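Long-range contact in toprim domain-containing protein (Geobacillus stearothermophilus, PDB 2I5R), which is of unknown function but carries a magnesium-binding Toprim domain, a fold found in topoisomerases, primases and related nucleic-acid enzymes: residues Y57-A62 against R90-A95. Residues are numbered along the deposited sequence; the frame is centred on the assembly and turned at random.
Sequences YLLADA and REVAAA. With MG (magnesium ion), chain D.
Two groups meet Asp61 OD1: Val92 N and a water. Val92 N donates a fairly straight hydrogen bond to Asp61 OD1, 2.9 Å long, from above the carboxylate plane, 47° out of it. The water accepts from Ala93 N and lies within hydrogen-bonding reach of OD1. The other oxygen, Asp61 OD2, binds magnesium at 2.1 Å. Glu91 OE2 binds the same magnesium, also at 2.1 Å. Glu91 CG lies anti to its carbonyl carbon, beside the backbone N (chi1 -62°). From there the chain runs extended and crosses the Asp61 side chain, which carries the carboxylate to the metal. The two carboxylate planes are turned 57° apart. Asp61 OD2 and Glu91 OE2 stand 2.9 Å from each other, and the shared cation probably offsets their repulsion. Asp63 OD2 and three waters complete the six ligands.

Beside the site, Ala62 N donates a short, rather bent backbone hydrogen bond of 2.7 Å to Arg90 O. Ala62 O lies over one face of the Arg90 guanidinium. On the inner side, Val92 CG2 packs against Leu59 CG at 4.0 Å, and Leu59 continues onto Val22 of helix 16-25. A DxD pair, here Asp61 and Asp63, just after an inner strand of the parallel sheet and sharing a magnesium ion, is characteristic of the Toprim metal site; Glu91 joins it from the loop before helix 97-106.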
ATOM      1  N   TYR A  57      -1.860  -2.792   4.958  1.00 17.55           N
ATOM      2  CA  TYR A  57      -2.659  -1.892   4.102  1.00 18.17           C
ATOM      3  C   TYR A  57      -2.458  -2.256   2.650  1.00 19.08           C
ATOM      4  O   TYR A  57      -1.368  -2.678   2.273  1.00 20.08           O
ATOM      5  CB  TYR A  57      -2.239  -0.437   4.282  1.00 18.14           C
ATOM      6  CG  TYR A  57      -2.351   0.046   5.695  1.00 17.21           C
ATOM      7  CD1 TYR A  57      -3.431   0.828   6.091  1.00 17.07           C
ATOM      8  CD2 TYR A  57      -1.366  -0.257   6.631  1.00 16.95           C
ATOM      9  CE1 TYR A  57      -3.546   1.275   7.385  1.00 17.95           C
ATOM     10  CE2 TYR A  57      -1.469   0.180   7.944  1.00 17.81           C
ATOM     11  CZ  TYR A  57      -2.562   0.941   8.314  1.00 18.86           C
ATOM     12  OH  TYR A  57      -2.660   1.407   9.606  1.00 20.90           O
ATOM     13  N   LEU A  58      -3.506  -2.064   1.845  1.00 19.20           N
ATOM     14  CA  LEU A  58      -3.425  -2.288   0.400  1.00 19.19           C
ATOM     15  C   LEU A  58      -3.736  -0.990  -0.317  1.00 18.79           C
ATOM     16  O   LEU A  58      -4.815  -0.426  -0.122  1.00 18.72           O
ATOM     17  CB  LEU A  58      -4.458  -3.350  -0.054  1.00 18.73           C
ATOM     18  CG  LEU A  58      -4.554  -3.557  -1.588  1.00 19.14           C
ATOM     19  CD1 LEU A  58      -3.284  -4.204  -2.153  1.00 20.46           C
ATOM     20  CD2 LEU A  58      -5.755  -4.466  -1.980  1.00 21.31           C
ATOM     21  N   LEU A  59      -2.814  -0.535  -1.162  1.00 18.93           N
ATOM     22  CA  LEU A  59      -2.999   0.700  -1.912  1.00 18.64           C
ATOM     23  C   LEU A  59      -2.936   0.350  -3.408  1.00 19.52           C
ATOM     24  O   LEU A  59      -1.861   0.058  -3.938  1.00 20.23           O
ATOM     25  CB  LEU A  59      -1.949   1.736  -1.515  1.00 18.91           C
ATOM     26  CG  LEU A  59      -1.919   3.025  -2.349  1.00 19.39           C
ATOM     27  CD1 LEU A  59      -3.217   3.822  -2.193  1.00 21.44           C
ATOM     28  CD2 LEU A  59      -0.725   3.850  -1.942  1.00 21.30           C
ATOM     29  N   ALA A  60      -4.104   0.357  -4.048  1.00 20.34           N
ATOM     30  CA  ALA A  60      -4.226  -0.065  -5.457  1.00 20.99           C
ATOM     31  C   ALA A  60      -4.752   1.069  -6.335  1.00 20.92           C
ATOM     32  O   ALA A  60      -5.403   2.018  -5.848  1.00 21.85           O
ATOM     33  CB  ALA A  60      -5.158  -1.284  -5.571  1.00 21.25           C
ATOM     34  N   ASP A  61      -4.525   0.959  -7.641  1.00 19.86           N
ATOM     35  CA  ASP A  61      -5.023   1.960  -8.588  1.00 20.00           C
ATOM     36  C   ASP A  61      -6.541   1.992  -8.624  1.00 20.44           C
ATOM     37  O   ASP A  61      -7.180   1.001  -8.288  1.00 20.82           O
ATOM     38  CB  ASP A  61      -4.563   1.654 -10.016  1.00 18.98           C
ATOM     39  CG  ASP A  61      -3.065   1.827 -10.236  1.00 19.34           C
ATOM     40  OD1 ASP A  61      -2.342   2.396  -9.388  1.00 20.08           O
ATOM     41  OD2 ASP A  61      -2.629   1.396 -11.335  1.00 21.42           O
ATOM     42  N   ALA A  62      -7.099   3.133  -9.054  1.00 20.81           N
ATOM     43  CA  ALA A  62      -8.524   3.242  -9.421  1.00 21.43           C
ATOM     44  C   ALA A  62      -8.761   2.769 -10.851  1.00 21.47           C
ATOM     45  O   ALA A  62      -9.046   3.568 -11.756  1.00 22.40           O
ATOM     46  CB  ALA A  62      -9.022   4.688  -9.244  1.00 22.18           C
ATOM     47  N   ARG A  90      -6.369   8.524 -10.817  1.00 17.82           N
ATOM     48  CA  ARG A  90      -6.556   7.219 -11.462  1.00 18.37           C
ATOM     49  C   ARG A  90      -5.570   6.186 -10.958  1.00 18.54           C
ATOM     50  O   ARG A  90      -5.978   5.155 -10.423  1.00 19.17           O
ATOM     51  CB  ARG A  90      -6.444   7.311 -12.980  1.00 18.66           C
ATOM     52  CG  ARG A  90      -6.630   5.981 -13.671  1.00 20.96           C
ATOM     53  CD  ARG A  90      -7.873   5.951 -14.555  1.00 22.00           C
ATOM     54  NE  ARG A  90      -8.130   4.579 -15.003  1.00 23.28           N
ATOM     55  CZ  ARG A  90      -9.232   4.185 -15.629  1.00 23.50           C
ATOM     56  NH1 ARG A  90     -10.200   5.064 -15.875  1.00 24.38           N
ATOM     57  NH2 ARG A  90      -9.369   2.914 -16.005  1.00 24.48           N
ATOM     58  N   GLU A  91      -4.280   6.456 -11.137  1.00 18.50           N
ATOM     59  CA  GLU A  91      -3.255   5.488 -10.727  1.00 17.76           C
ATOM     60  C   GLU A  91      -2.301   6.060  -9.697  1.00 17.79           C
ATOM     61  O   GLU A  91      -1.998   7.257  -9.691  1.00 17.86           O
ATOM     62  CB  GLU A  91      -2.510   4.941 -11.939  1.00 17.85           C
ATOM     63  CG  GLU A  91      -3.410   4.192 -12.904  1.00 19.02           C
ATOM     64  CD  GLU A  91      -2.617   3.478 -13.977  1.00 19.06           C
ATOM     65  OE1 GLU A  91      -1.858   4.197 -14.669  1.00 22.89           O
ATOM     66  OE2 GLU A  91      -2.739   2.223 -14.132  1.00 19.78           O
ATOM     67  N   VAL A  92      -1.842   5.200  -8.798  1.00 17.47           N
ATOM     68  CA  VAL A  92      -0.861   5.597  -7.785  1.00 18.04           C
ATOM     69  C   VAL A  92       0.329   6.286  -8.464  1.00 18.27           C
ATOM     70  O   VAL A  92       0.823   7.309  -7.971  1.00 18.42           O
ATOM     71  CB  VAL A  92      -0.396   4.369  -6.938  1.00 17.73           C
ATOM     72  CG1 VAL A  92       0.708   4.769  -5.954  1.00 19.30           C
ATOM     73  CG2 VAL A  92      -1.573   3.748  -6.218  1.00 19.10           C
ATOM     74  N   ALA A  93       0.760   5.738  -9.598  1.00 18.31           N
ATOM     75  CA  ALA A  93       1.876   6.302 -10.358  1.00 19.17           C
ATOM     76  C   ALA A  93       1.626   7.746 -10.824  1.00 19.21           C
ATOM     77  O   ALA A  93       2.565   8.537 -10.928  1.00 20.14           O
ATOM     78  CB  ALA A  93       2.223   5.405 -11.533  1.00 18.88           C
ATOM     79  N   ALA A  94       0.366   8.078 -11.106  1.00 19.27           N
ATOM     80  CA  ALA A  94      -0.012   9.392 -11.621  1.00 19.25           C
ATOM     81  C   ALA A  94      -0.353  10.390 -10.508  1.00 19.21           C
ATOM     82  O   ALA A  94      -0.426  11.592 -10.751  1.00 19.96           O
ATOM     83  CB  ALA A  94      -1.183   9.258 -12.574  1.00 19.38           C
ATOM     84  N   ALA A  95      -0.575   9.900  -9.290  1.00 18.30           N
ATOM     85  CA  ALA A  95      -0.934  10.787  -8.173  1.00 18.12           C
ATOM     86  C   ALA A  95       0.237  11.664  -7.754  1.00 17.47           C
ATOM     87  O   ALA A  95       1.363  11.190  -7.652  1.00 17.96           O
ATOM     88  CB  ALA A  95      -1.414   9.979  -6.988  1.00 19.18           C
TER
HETATM   89 MG    MG D 301      -3.269   0.479 -13.101  1.00 22.54          MG
HETATM   90  O   HOH W   1       0.135   3.043 -10.442  1.00 20.48           O
HETATM   91  O   HOH W   2      -3.797  -1.142 -11.993  1.00 24.78           O
HETATM   92  O   HOH W   3      -3.747  -0.578 -14.744  1.00 26.49           O
HETATM   93  O   HOH W   4      -1.220  -0.220 -13.291  1.00 27.39           O